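Side-chain contacts in PKS (Streptomyces albus, PDB 4OQJ), which probably catalyses chain-extending condensation as a ketosynthase-containing subunit of the AT-less polyketide synthase that builds the antibiotic oxazolomycin: residues P33-T37 with P38-W42; L381-T384 with I385-R389; A560-L563 with Y564-A568; D575-A578 with A579-T583. All coordinates share one frame; numbering follows the deposited sequence.

Overall arrangement
All four contacts are local, between residues on neighbouring turns or at a helix end, and they form two groups. Interactions 1 and 2 touch each other within the ketosynthase fold, their centres 12 Å apart: the start of helix 38-46 lies against helix 376-390. Interaction 2 is wholly buried and largely aliphatic, whereas interaction 1 is a hydroxyl-rich helix start only partly buried. Interactions 3 and 4 sit on the consecutive helices 557-566 and 568-581, with centres 16 Å apart and far from the chain centre. Both are partly exposed helix ends dominated by backbone bonds, with alanines, acidic side chains and only a few apolar anchors.

Interaction 1. Residues P33-T37 with P38-W42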
ATOM      1  N   PRO A  33      11.013  19.728 -12.162  1.00 13.97           N
ATOM      2  CA  PRO A  33      11.482  20.629 -13.226  1.00 16.09           C
ATOM      3  C   PRO A  33      12.053  21.915 -12.653  1.00 18.18           C
ATOM      4  O   PRO A  33      11.434  22.528 -11.781  1.00 18.97           O
ATOM      5  CB  PRO A  33      10.220  20.905 -14.039  1.00 14.56           C
ATOM      6  CG  PRO A  33       9.356  19.701 -13.791  1.00 13.80           C
ATOM      7  CD  PRO A  33       9.605  19.344 -12.349  1.00 12.64           C
ATOM      8  N   GLY A  34      13.248  22.283 -13.104  1.00 21.09           N
ATOM      9  CA  GLY A  34      13.881  23.515 -12.680  1.00 23.59           C
ATOM     10  C   GLY A  34      14.499  23.466 -11.290  1.00 22.44           C
ATOM     11  O   GLY A  34      15.003  24.482 -10.812  1.00 20.52           O
ATOM     12  N   ALA A  35      14.490  22.304 -10.641  1.00 18.25           N
ATOM     13  CA  ALA A  35      14.977  22.227  -9.256  1.00 16.07           C
ATOM     14  C   ALA A  35      15.415  20.842  -8.875  1.00 16.89           C
ATOM     15  O   ALA A  35      14.578  19.953  -8.728  1.00 16.17           O
ATOM     16  CB  ALA A  35      13.893  22.689  -8.280  1.00 17.70           C
ATOM     17  N   ALA A  36      16.710  20.683  -8.646  1.00 19.04           N
ATOM     18  CA  ALA A  36      17.274  19.384  -8.288  1.00 22.51           C
ATOM     19  C   ALA A  36      17.416  19.183  -6.775  1.00 17.79           C
ATOM     20  O   ALA A  36      17.880  18.140  -6.328  1.00 17.34           O
ATOM     21  CB  ALA A  36      18.636  19.210  -8.966  1.00 25.38           C
ATOM     22  N   THR A  37      17.068  20.196  -5.991  1.00 14.61           N
ATOM     23  CA  THR A  37      17.167  20.104  -4.534  1.00 14.16           C
ATOM     24  C   THR A  37      16.036  20.891  -3.877  1.00 17.08           C
ATOM     25  O   THR A  37      15.388  21.693  -4.521  1.00 17.64           O
ATOM     26  CB  THR A  37      18.486  20.677  -4.008  1.00 17.59           C
ATOM     27  OG1 THR A  37      18.532  22.086  -4.288  1.00 16.44           O
ATOM     28  CG2 THR A  37      19.693  19.979  -4.640  1.00 21.95           C
ATOM     29  N   PRO A  38      15.811  20.678  -2.584  1.00 18.36           N
ATOM     30  CA  PRO A  38      14.814  21.494  -1.887  1.00 22.12           C
ATOM     31  C   PRO A  38      15.147  22.984  -1.920  1.00 21.59           C
ATOM     32  O   PRO A  38      14.237  23.799  -2.047  1.00 21.65           O
ATOM     33  CB  PRO A  38      14.861  20.947  -0.456  1.00 24.47           C
ATOM     34  CG  PRO A  38      15.272  19.514  -0.629  1.00 25.44           C
ATOM     35  CD  PRO A  38      16.257  19.530  -1.768  1.00 23.27           C
ATOM     36  N   ASP A  39      16.426  23.334  -1.812  1.00 21.89           N
ATOM     37  CA  ASP A  39      16.828  24.741  -1.783  1.00 23.71           C
ATOM     38  C   ASP A  39      16.529  25.406  -3.105  1.00 21.43           C
ATOM     39  O   ASP A  39      16.026  26.531  -3.130  1.00 21.85           O
ATOM     40  CB  ASP A  39      18.312  24.890  -1.458  1.00 34.17           C
ATOM     41  CG  ASP A  39      18.603  24.788   0.037  1.00 42.10           C
ATOM     42  OD1 ASP A  39      17.651  24.632   0.831  1.00 44.47           O
ATOM     43  OD2 ASP A  39      19.792  24.880   0.413  1.00 46.61           O
ATOM     44  N   THR A  40      16.822  24.731  -4.214  1.00 16.89           N
ATOM     45  CA  THR A  40      16.531  25.332  -5.513  1.00 19.73           C
ATOM     46  C   THR A  40      15.014  25.315  -5.770  1.00 18.40           C
ATOM     47  O   THR A  40      14.491  26.144  -6.520  1.00 18.31           O
ATOM     48  CB  THR A  40      17.292  24.630  -6.673  1.00 17.71           C
ATOM     49  OG1 THR A  40      17.132  23.208  -6.603  1.00 19.54           O
ATOM     50  CG2 THR A  40      18.777  24.944  -6.601  1.00 20.97           C
ATOM     51  N   PHE A  41      14.301  24.376  -5.157  1.00 17.36           N
ATOM     52  CA  PHE A  41      12.841  24.335  -5.295  1.00 17.44           C
ATOM     53  C   PHE A  41      12.241  25.534  -4.562  1.00 18.31           C
ATOM     54  O   PHE A  41      11.318  26.176  -5.052  1.00 19.85           O
ATOM     55  CB  PHE A  41      12.281  23.009  -4.748  1.00 17.67           C
ATOM     56  CG  PHE A  41      10.800  22.805  -4.982  1.00 16.55           C
ATOM     57  CD1 PHE A  41      10.187  23.207  -6.174  1.00 17.90           C
ATOM     58  CD2 PHE A  41      10.025  22.159  -4.029  1.00 16.98           C
ATOM     59  CE1 PHE A  41       8.822  23.001  -6.391  1.00 19.57           C
ATOM     60  CE2 PHE A  41       8.655  21.933  -4.246  1.00 15.02           C
ATOM     61  CZ  PHE A  41       8.061  22.357  -5.433  1.00 15.82           C
ATOM     62  N   TRP A  42      12.781  25.845  -3.390  1.00 16.58           N
ATOM     63  CA  TRP A  42      12.299  26.987  -2.646  1.00 19.64           C
ATOM     64  C   TRP A  42      12.548  28.260  -3.433  1.00 22.60           C
ATOM     65  O   TRP A  42      11.779  29.216  -3.333  1.00 18.28           O
ATOM     66  CB  TRP A  42      12.965  27.085  -1.280  1.00 17.69           C
ATOM     67  CG  TRP A  42      12.526  28.302  -0.556  1.00 18.98           C
ATOM     68  CD1 TRP A  42      13.299  29.345  -0.159  1.00 22.05           C
ATOM     69  CD2 TRP A  42      11.184  28.618  -0.160  1.00 19.33           C
ATOM     70  NE1 TRP A  42      12.526  30.292   0.469  1.00 24.99           N
ATOM     71  CE2 TRP A  42      11.225  29.866   0.485  1.00 22.21           C
ATOM     72  CE3 TRP A  42       9.955  27.952  -0.276  1.00 19.82           C
ATOM     73  CZ2 TRP A  42      10.082  30.475   1.009  1.00 23.63           C
ATOM     74  CZ3 TRP A  42       8.826  28.549   0.244  1.00 20.30           C
ATOM     75  CH2 TRP A  42       8.895  29.815   0.874  1.00 20.52           C
TER
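Thr37 and Phe41 form the first turn of helix 38-46, the amide N of Phe41 giving a hydrogen bond to the carbonyl O of Thr37 (3.0 Å) with an N-H...O angle of 144°, while the chain before it loops back until the CA atoms of Ala35 and Phe41 are 5.0 Å apart. Thr37 occupies the N-cap, and Pro38, which has no amide hydrogen to donate, takes the first helical position. The proline ring brings CD of Pro38 to 3.4 Å from CB of Thr37, as expected for a residue that precedes proline.

The side-chain bond of the contact runs between hydroxyls, Thr37 OG1 and Thr40 OG1, 2.9 Å apart, and either could be the donor. The two side chains cross at about a right angle. In Thr40 a chi1 of 49° sets OG1 between its own N and C, turned back over the cap, where it also stands 3.1 Å from the backbone N of Thr37. Beyond the hydroxyl pair, the methyl of Ala35 meets the helix backbone, CB being 3.6 Å from CA of Phe41 and 3.9 Å from CB of Phe41. The Phe41 ring leads away from residues 33-37, with CG anti to the backbone N (chi1 -174°). It meets Phe32 edge-to-face and rests on Ile382 of helix 376-390.

The two chemistries divide the helix start: paired hydroxyls gather at the more exposed side of the first turn, whereas Ala35 and Phe41 meet on the buried side, so the loop is tied to the helix by both polar and apolar contact.

Interaction 2. Residues L381-T384 with I385-R389; sequences LIKT and ILMLR
Met387, a selenomethionine here, can be followed outward as it reaches back over Lys383 one turn earlier. Its CB lies 3.7 Å from the carbonyl O of Lys383 and equally far from that of Thr384. CG, set beside the backbone N by a chi1 of -70°, drops to 3.3 Å from Lys383 O, the same oxygen that accepts the amide N of Met387 at 3.0 Å. SE then meets the lysine's methylene chain, 3.7 Å from CE and 3.9 Å from CG of Lys383, and the bend at chi3 (63°) turns the terminal CE off the extended line.

The lysine is an extended methylene chain that SE touches at those two carbons, the side chains crossing at a slant, and it carries NZ onward to a salt bridge with Glu327 and a hydrogen bond with Tyr325. That pairing probably favours a charged ammonium despite its burial. On other faces the same four-residue spacing gives purely apolar pairs: CG of Leu381 is 3.9 Å from CD1 of Ile385, and CG2 of Ile382 lies alongside Leu386, 4.0 Å from its CD1. Thr384 spends its hydroxyl on the carbonyl of Gly380.

Ile385 rests on Val25 and Leu28 of strand 23-31, while Met387 and Thr384 reach Tyr325 of strand 325-327. The helix thus lies against two strands of the mixed sheet with helix 38-46 beside it, the sheet-and-helix layering of the thiolase fold.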
ATOM      1  N   LEU A 381       3.199  18.608  -1.322  1.00 11.08           N
ATOM      2  CA  LEU A 381       3.535  18.477   0.093  1.00 11.36           C
ATOM      3  C   LEU A 381       4.856  19.174   0.407  1.00 12.01           C
ATOM      4  O   LEU A 381       4.962  19.906   1.400  1.00 13.84           O
ATOM      5  CB  LEU A 381       3.599  17.001   0.495  1.00 10.94           C
ATOM      6  CG  LEU A 381       4.000  16.674   1.943  1.00 15.41           C
ATOM      7  CD1 LEU A 381       3.116  17.393   2.954  1.00 18.33           C
ATOM      8  CD2 LEU A 381       3.939  15.175   2.164  1.00 17.04           C
ATOM      9  N   ILE A 382       5.857  18.973  -0.448  1.00 10.16           N
ATOM     10  CA  ILE A 382       7.160  19.559  -0.201  1.00 11.40           C
ATOM     11  C   ILE A 382       7.090  21.075  -0.332  1.00 11.23           C
ATOM     12  O   ILE A 382       7.715  21.754   0.452  1.00 11.62           O
ATOM     13  CB  ILE A 382       8.247  18.959  -1.117  1.00 11.06           C
ATOM     14  CG1 ILE A 382       8.522  17.520  -0.665  1.00 11.39           C
ATOM     15  CG2 ILE A 382       9.551  19.769  -1.019  1.00 14.69           C
ATOM     16  CD1 ILE A 382       9.428  16.714  -1.576  1.00 10.14           C
ATOM     17  N   LYS A 383       6.301  21.616  -1.263  1.00 12.24           N
ATOM     18  CA  LYS A 383       6.127  23.069  -1.326  1.00 13.18           C
ATOM     19  C   LYS A 383       5.582  23.563  -0.003  1.00 16.28           C
ATOM     20  O   LYS A 383       6.034  24.571   0.526  1.00 17.05           O
ATOM     21  CB  LYS A 383       5.174  23.489  -2.466  1.00 12.77           C
ATOM     22  CG  LYS A 383       4.482  24.854  -2.269  1.00 13.46           C
ATOM     23  CD  LYS A 383       3.449  25.124  -3.372  1.00 16.37           C
ATOM     24  CE  LYS A 383       2.690  26.430  -3.120  1.00 17.26           C
ATOM     25  NZ  LYS A 383       1.682  26.613  -4.166  1.00 15.62           N
ATOM     26  N   THR A 384       4.593  22.849   0.522  1.00 13.43           N
ATOM     27  CA  THR A 384       3.894  23.286   1.726  1.00 14.54           C
ATOM     28  C   THR A 384       4.822  23.180   2.933  1.00 15.53           C
ATOM     29  O   THR A 384       4.822  24.045   3.802  1.00 16.55           O
ATOM     30  CB  THR A 384       2.596  22.443   1.941  1.00 17.98           C
ATOM     31  OG1 THR A 384       1.729  22.620   0.809  1.00 16.96           O
ATOM     32  CG2 THR A 384       1.866  22.857   3.198  1.00 16.12           C
ATOM     33  N   ILE A 385       5.634  22.135   2.975  1.00 14.46           N
ATOM     34  CA  ILE A 385       6.624  21.997   4.046  1.00 15.66           C
ATOM     35  C   ILE A 385       7.625  23.160   4.035  1.00 15.43           C
ATOM     36  O   ILE A 385       7.953  23.704   5.082  1.00 17.47           O
ATOM     37  CB  ILE A 385       7.380  20.658   3.936  1.00 14.85           C
ATOM     38  CG1 ILE A 385       6.445  19.505   4.296  1.00 15.38           C
ATOM     39  CG2 ILE A 385       8.611  20.643   4.850  1.00 15.25           C
ATOM     40  CD1 ILE A 385       6.984  18.131   3.931  1.00 14.61           C
ATOM     41  N   LEU A 386       8.103  23.551   2.857  1.00 15.52           N
ATOM     42  CA  LEU A 386       9.078  24.639   2.768  1.00 18.25           C
ATOM     43  C   LEU A 386       8.466  25.982   3.176  1.00 20.73           C
ATOM     44  O   LEU A 386       9.110  26.781   3.864  1.00 18.40           O
ATOM     45  CB  LEU A 386       9.652  24.726   1.351  1.00 16.32           C
ATOM     46  CG  LEU A 386      10.522  23.515   0.964  1.00 15.71           C
ATOM     47  CD1 LEU A 386      10.818  23.502  -0.524  1.00 17.14           C
ATOM     48  CD2 LEU A 386      11.835  23.519   1.751  1.00 18.16           C
HETATM   49  N   MSE A 387       7.233  26.233   2.751  1.00 16.50           N
HETATM   50  CA  MSE A 387       6.521  27.454   3.126  1.00 18.05           C
HETATM   51  C   MSE A 387       6.429  27.573   4.635  1.00 19.07           C
HETATM   52  O   MSE A 387       6.627  28.654   5.188  1.00 19.87           O
HETATM   53  CB  MSE A 387       5.099  27.472   2.541  1.00 18.00           C
HETATM   54  CG  MSE A 387       5.017  27.643   1.050  1.00 20.04           C
HETATM   55 SE   MSE A 387       3.176  27.294   0.443  0.69 25.55          SE
HETATM   56  CE  MSE A 387       2.264  28.729   1.367  1.00 25.80           C
ATOM     57  N   LEU A 388       6.086  26.455   5.284  1.00 17.88           N
ATOM     58  CA  LEU A 388       5.886  26.408   6.729  1.00 18.64           C
ATOM     59  C   LEU A 388       7.197  26.601   7.476  1.00 21.29           C
ATOM     60  O   LEU A 388       7.253  27.315   8.477  1.00 22.70           O
ATOM     61  CB  LEU A 388       5.250  25.078   7.149  1.00 18.16           C
ATOM     62  CG  LEU A 388       3.748  24.905   6.905  1.00 18.96           C
ATOM     63  CD1 LEU A 388       3.356  23.428   7.030  1.00 16.14           C
ATOM     64  CD2 LEU A 388       2.960  25.748   7.886  1.00 23.15           C
ATOM     65  N   ARG A 389       8.249  25.940   6.996  1.00 21.96           N
ATOM     66  CA  ARG A 389       9.555  26.053   7.624  1.00 26.34           C
ATOM     67  C   ARG A 389      10.076  27.478   7.481  1.00 26.75           C
ATOM     68  O   ARG A 389      10.707  27.993   8.394  1.00 28.98           O
ATOM     69  CB  ARG A 389      10.561  25.055   7.029  1.00 25.35           C
ATOM     70  CG  ARG A 389      11.757  24.843   7.952  1.00 35.27           C
ATOM     71  CD  ARG A 389      12.895  23.988   7.386  1.00 48.87           C
ATOM     72  NE  ARG A 389      13.893  23.758   8.438  1.00 63.05           N
ATOM     73  CZ  ARG A 389      15.191  23.529   8.242  1.00 62.95           C
ATOM     74  NH1 ARG A 389      15.695  23.479   7.015  1.00 65.66           N
ATOM     75  NH2 ARG A 389      15.994  23.350   9.292  1.00 57.73           N
TER

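Interaction 3. Residues A560-L563 with Y564-A568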
ATOM      1  N   ALA A 560      49.463  15.787  28.214  1.00 25.61           N
ATOM      2  CA  ALA A 560      48.840  14.788  29.076  1.00 24.44           C
ATOM      3  C   ALA A 560      47.727  15.419  29.893  1.00 22.96           C
ATOM      4  O   ALA A 560      46.631  14.881  29.962  1.00 22.34           O
ATOM      5  CB  ALA A 560      49.879  14.153  29.990  1.00 27.71           C
ATOM      6  N   ALA A 561      48.009  16.572  30.494  1.00 27.46           N
ATOM      7  CA  ALA A 561      47.033  17.264  31.336  1.00 30.64           C
ATOM      8  C   ALA A 561      45.803  17.713  30.545  1.00 30.39           C
ATOM      9  O   ALA A 561      44.672  17.642  31.044  1.00 29.26           O
ATOM     10  CB  ALA A 561      47.690  18.457  32.017  1.00 33.03           C
ATOM     11  N   ALA A 562      46.014  18.148  29.308  1.00 30.52           N
ATOM     12  CA  ALA A 562      44.910  18.560  28.437  1.00 29.86           C
ATOM     13  C   ALA A 562      43.970  17.403  28.087  1.00 27.42           C
ATOM     14  O   ALA A 562      42.739  17.524  28.187  1.00 24.48           O
ATOM     15  CB  ALA A 562      45.462  19.189  27.161  1.00 31.76           C
ATOM     16  N   LEU A 563      44.532  16.285  27.648  1.00 22.48           N
ATOM     17  CA  LEU A 563      43.711  15.121  27.349  1.00 21.02           C
ATOM     18  C   LEU A 563      42.973  14.632  28.597  1.00 21.54           C
ATOM     19  O   LEU A 563      41.817  14.206  28.518  1.00 22.57           O
ATOM     20  CB  LEU A 563      44.552  13.976  26.779  1.00 23.85           C
ATOM     21  CG  LEU A 563      44.960  14.062  25.305  1.00 26.96           C
ATOM     22  CD1 LEU A 563      45.726  12.811  24.913  1.00 27.43           C
ATOM     23  CD2 LEU A 563      43.768  14.271  24.382  1.00 24.04           C
ATOM     24  N   TYR A 564      43.655  14.681  29.737  1.00 23.83           N
ATOM     25  CA  TYR A 564      43.084  14.215  30.986  1.00 26.53           C
ATOM     26  C   TYR A 564      41.866  15.049  31.339  1.00 31.24           C
ATOM     27  O   TYR A 564      40.838  14.517  31.742  1.00 31.87           O
ATOM     28  CB  TYR A 564      44.111  14.290  32.119  1.00 23.92           C
ATOM     29  CG  TYR A 564      43.744  13.458  33.332  1.00 29.49           C
ATOM     30  CD1 TYR A 564      44.014  12.093  33.369  1.00 31.16           C
ATOM     31  CD2 TYR A 564      43.130  14.030  34.438  1.00 34.42           C
ATOM     32  CE1 TYR A 564      43.698  11.324  34.475  1.00 34.31           C
ATOM     33  CE2 TYR A 564      42.802  13.261  35.551  1.00 35.41           C
ATOM     34  CZ  TYR A 564      43.088  11.909  35.560  1.00 37.12           C
ATOM     35  OH  TYR A 564      42.764  11.136  36.654  1.00 38.85           O
ATOM     36  N   GLU A 565      41.995  16.361  31.178  1.00 30.02           N
ATOM     37  CA  GLU A 565      40.904  17.280  31.466  1.00 33.43           C
ATOM     38  C   GLU A 565      39.782  17.183  30.443  1.00 38.71           C
ATOM     39  O   GLU A 565      38.607  17.236  30.807  1.00 43.15           O
ATOM     40  CB  GLU A 565      41.438  18.716  31.521  1.00 40.83           C
ATOM     41  CG  GLU A 565      40.416  19.764  31.934  1.00 56.61           C
ATOM     42  CD  GLU A 565      40.956  21.178  31.796  1.00 66.69           C
ATOM     43  OE1 GLU A 565      41.766  21.589  32.653  1.00 70.46           O
ATOM     44  OE2 GLU A 565      40.579  21.872  30.824  1.00 67.75           O
ATOM     45  N   GLU A 566      40.139  17.019  29.170  1.00 35.69           N
ATOM     46  CA  GLU A 566      39.182  17.214  28.076  1.00 34.69           C
ATOM     47  C   GLU A 566      38.529  15.944  27.549  1.00 34.17           C
ATOM     48  O   GLU A 566      37.424  16.004  26.998  1.00 30.63           O
ATOM     49  CB  GLU A 566      39.873  17.921  26.907  1.00 33.76           C
ATOM     50  CG  GLU A 566      40.491  19.263  27.260  1.00 34.96           C
ATOM     51  CD  GLU A 566      41.509  19.720  26.228  1.00 37.91           C
ATOM     52  OE1 GLU A 566      41.565  19.113  25.141  1.00 35.94           O
ATOM     53  OE2 GLU A 566      42.261  20.679  26.505  1.00 42.44           O
ATOM     54  N   ALA A 567      39.201  14.804  27.696  1.00 32.04           N
ATOM     55  CA  ALA A 567      38.704  13.545  27.128  1.00 27.84           C
ATOM     56  C   ALA A 567      38.407  12.486  28.203  1.00 26.45           C
ATOM     57  O   ALA A 567      39.313  11.902  28.800  1.00 25.09           O
ATOM     58  CB  ALA A 567      39.711  13.003  26.104  1.00 27.36           C
ATOM     59  N   ALA A 568      37.122  12.231  28.423  1.00 28.48           N
ATOM     60  CA  ALA A 568      36.681  11.307  29.462  1.00 32.10           C
ATOM     61  C   ALA A 568      37.249   9.912  29.250  1.00 27.92           C
ATOM     62  O   ALA A 568      37.633   9.247  30.208  1.00 26.45           O
ATOM     63  CB  ALA A 568      35.155  11.251  29.507  1.00 33.22           C
TER
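The last turn of helix 557-566, where Leu563 and Ala562 accept the closing bonds from Ala567 and Glu566, is one half of a tight helix-to-helix junction. The carbonyl O of Leu563 receives the amide N of Ala567 at 2.8 Å. A weak second bond joins Glu566 N to Leu563 O at 3.3 Å. Ala567 leaves helical geometry and at the same time serves as the N-cap of helix 568-581, so a single residue separates the two helices.

Glu566 carries most of the side-chain contact. Its amide N bonds to the carbonyl O of Ala562 at 2.8 Å, and its side chain curls over that same oxygen. A chi1 of -57° puts CG beside the backbone N, in tight contact 3.0 Å from Ala562 O. CD follows at 3.2 Å from Ala562 O, with the two carboxylate oxygens equally far from it, and OE2 lies 3.6 Å from CB of Ala562. The carboxylate is probably held there by the hydrogen bond of OE1 to Thr661 OG1 and not by attraction to the carbonyl.

This junction belongs to a helical cluster in which helices 585-590 and 594-610 cover the inner face: Ala560 packs on Leu589 and Val600, and Leu563 on Thr604. Whereas the Glu566 side chain turns back over the preceding turn, that of Tyr564 leads away from it. With CG anti to the backbone N (chi1 -163°), its ring stands off the helix toward Ala585, Leu589 and Phe570, and only CB stays close, 3.4 Å from Ala560 O. The carbonyl of Tyr564 accepts NH2 of Arg571, a bond that reaches across the junction. Ala567 turns its methyl back to the turn just ended, CB lying 3.4 Å from Leu563 O.

Interaction 4. Residues D575-A578 with A579-T583; sequences DRCA and AELGT
The carbonyl O of Ala578 is gripped by two amides of the chain that leaves helix 568-581. The stronger bond comes from the N of Thr583 at 3.1 Å, lying in the carbonyl plane with an N-H...O angle of 145°. Together with the bond from Gly582 N to the carbonyl O of Ala579, at 3.2 Å, it defines a Schellman motif: the six-to-one bond encloses the five-to-two bond. The N of Gly582 also lies 3.1 Å from Ala578 O, but with an angle of 121° this is a weak addition to the pair. Gly582 adopts the positive phi of the reversal (80°), which favours glycine.

The turn brings Thr583 over Ala578, and the methyl CB of Ala578 comes to 3.3 Å from the carbonyl O of Thr583. Ala578, Leu581 and Thr583 all touch Leu588 of helix 585-590, so the helix end and the residue after the reversal share one apolar neighbour.

In the last turn, side chains lie over the carbonyls of the turn before. CG of Glu580, beside its own backbone N, is 3.3 Å from Arg576 O, and the bend at chi2 then leads the carboxylate off the turn. Cys577 faces inward, toward Phe598, Ala599 and Tyr602 of helix 594-610. The isobutyl group of Leu581 covers the Cys577 carbonyl, its CG 3.3 Å from that oxygen, and its CD1 reaches 4.1 Å from the thiol sulfur SG of Cys577.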
ATOM      1  N   ASP A 575      43.817   6.701  34.396  1.00 27.84           N
ATOM      2  CA  ASP A 575      43.666   6.376  35.811  1.00 30.40           C
ATOM      3  C   ASP A 575      43.994   4.909  36.051  1.00 30.80           C
ATOM      4  O   ASP A 575      44.754   4.569  36.958  1.00 30.17           O
ATOM      5  CB  ASP A 575      42.246   6.678  36.297  1.00 30.01           C
ATOM      6  CG  ASP A 575      42.020   8.153  36.588  1.00 29.62           C
ATOM      7  OD1 ASP A 575      43.008   8.919  36.657  1.00 31.19           O
ATOM      8  OD2 ASP A 575      40.844   8.545  36.766  1.00 30.36           O
ATOM      9  N   ARG A 576      43.432   4.041  35.221  1.00 34.91           N
ATOM     10  CA  ARG A 576      43.634   2.610  35.397  1.00 41.33           C
ATOM     11  C   ARG A 576      45.073   2.210  35.086  1.00 40.60           C
ATOM     12  O   ARG A 576      45.626   1.324  35.735  1.00 39.35           O
ATOM     13  CB  ARG A 576      42.645   1.833  34.530  1.00 43.84           C
ATOM     14  CG  ARG A 576      41.189   2.094  34.932  1.00 54.01           C
ATOM     15  CD  ARG A 576      40.189   1.215  34.187  1.00 63.77           C
ATOM     16  NE  ARG A 576      38.811   1.624  34.465  1.00 72.49           N
ATOM     17  CZ  ARG A 576      38.115   1.267  35.545  1.00 76.39           C
ATOM     18  NH1 ARG A 576      38.653   0.478  36.476  1.00 69.90           N
ATOM     19  NH2 ARG A 576      36.867   1.701  35.695  1.00 80.33           N
ATOM     20  N   CYS A 577      45.692   2.875  34.115  1.00 36.94           N
ATOM     21  CA  CYS A 577      47.095   2.618  33.805  1.00 34.06           C
ATOM     22  C   CYS A 577      48.005   3.056  34.950  1.00 31.91           C
ATOM     23  O   CYS A 577      48.990   2.393  35.249  1.00 32.20           O
ATOM     24  CB  CYS A 577      47.510   3.339  32.525  1.00 30.80           C
ATOM     25  SG  CYS A 577      49.252   3.132  32.128  1.00 32.94           S
ATOM     26  N   ALA A 578      47.681   4.175  35.589  1.00 31.26           N
ATOM     27  CA  ALA A 578      48.484   4.663  36.712  1.00 33.46           C
ATOM     28  C   ALA A 578      48.378   3.703  37.901  1.00 37.36           C
ATOM     29  O   ALA A 578      49.329   3.542  38.676  1.00 39.55           O
ATOM     30  CB  ALA A 578      48.044   6.064  37.112  1.00 35.13           C
ATOM     31  N   ALA A 579      47.214   3.076  38.042  1.00 37.67           N
ATOM     32  CA  ALA A 579      47.005   2.073  39.082  1.00 40.68           C
ATOM     33  C   ALA A 579      47.968   0.901  38.895  1.00 45.82           C
ATOM     34  O   ALA A 579      48.636   0.472  39.837  1.00 50.64           O
ATOM     35  CB  ALA A 579      45.571   1.590  39.063  1.00 37.53           C
ATOM     36  N   GLU A 580      48.043   0.403  37.666  1.00 42.13           N
ATOM     37  CA  GLU A 580      48.912  -0.721  37.336  1.00 42.05           C
ATOM     38  C   GLU A 580      50.384  -0.395  37.561  1.00 45.09           C
ATOM     39  O   GLU A 580      51.157  -1.250  37.979  1.00 48.48           O
ATOM     40  CB  GLU A 580      48.705  -1.138  35.874  1.00 44.78           C
ATOM     41  CG  GLU A 580      47.283  -1.543  35.521  1.00 57.14           C
ATOM     42  CD  GLU A 580      46.939  -2.953  35.954  1.00 70.06           C
ATOM     43  OE1 GLU A 580      47.786  -3.612  36.597  1.00 70.52           O
ATOM     44  OE2 GLU A 580      45.813  -3.397  35.643  1.00 77.81           O
ATOM     45  N   LEU A 581      50.773   0.840  37.261  1.00 46.44           N
ATOM     46  CA  LEU A 581      52.173   1.239  37.354  1.00 45.02           C
ATOM     47  C   LEU A 581      52.584   1.535  38.787  1.00 40.79           C
ATOM     48  O   LEU A 581      53.770   1.655  39.077  1.00 39.69           O
ATOM     49  CB  LEU A 581      52.444   2.472  36.491  1.00 43.48           C
ATOM     50  CG  LEU A 581      52.254   2.335  34.981  1.00 42.64           C
ATOM     51  CD1 LEU A 581      52.676   3.627  34.295  1.00 41.32           C
ATOM     52  CD2 LEU A 581      53.012   1.139  34.416  1.00 42.91           C
ATOM     53  N   GLY A 582      51.599   1.682  39.665  1.00 44.53           N
ATOM     54  CA  GLY A 582      51.857   1.976  41.063  1.00 53.02           C
ATOM     55  C   GLY A 582      52.162   3.435  41.361  1.00 52.22           C
ATOM     56  O   GLY A 582      52.701   3.741  42.421  1.00 51.82           O
ATOM     57  N   THR A 583      51.810   4.336  40.446  1.00 45.25           N
ATOM     58  CA  THR A 583      52.093   5.762  40.619  1.00 39.47           C
ATOM     59  C   THR A 583      50.806   6.592  40.564  1.00 36.93           C
ATOM     60  O   THR A 583      49.913   6.303  39.770  1.00 36.97           O
ATOM     61  CB  THR A 583      53.067   6.267  39.541  1.00 40.78           C
ATOM     62  OG1 THR A 583      54.187   5.379  39.461  1.00 41.27           O
ATOM     63  CG2 THR A 583      53.554   7.672  39.868  1.00 44.18           C
TER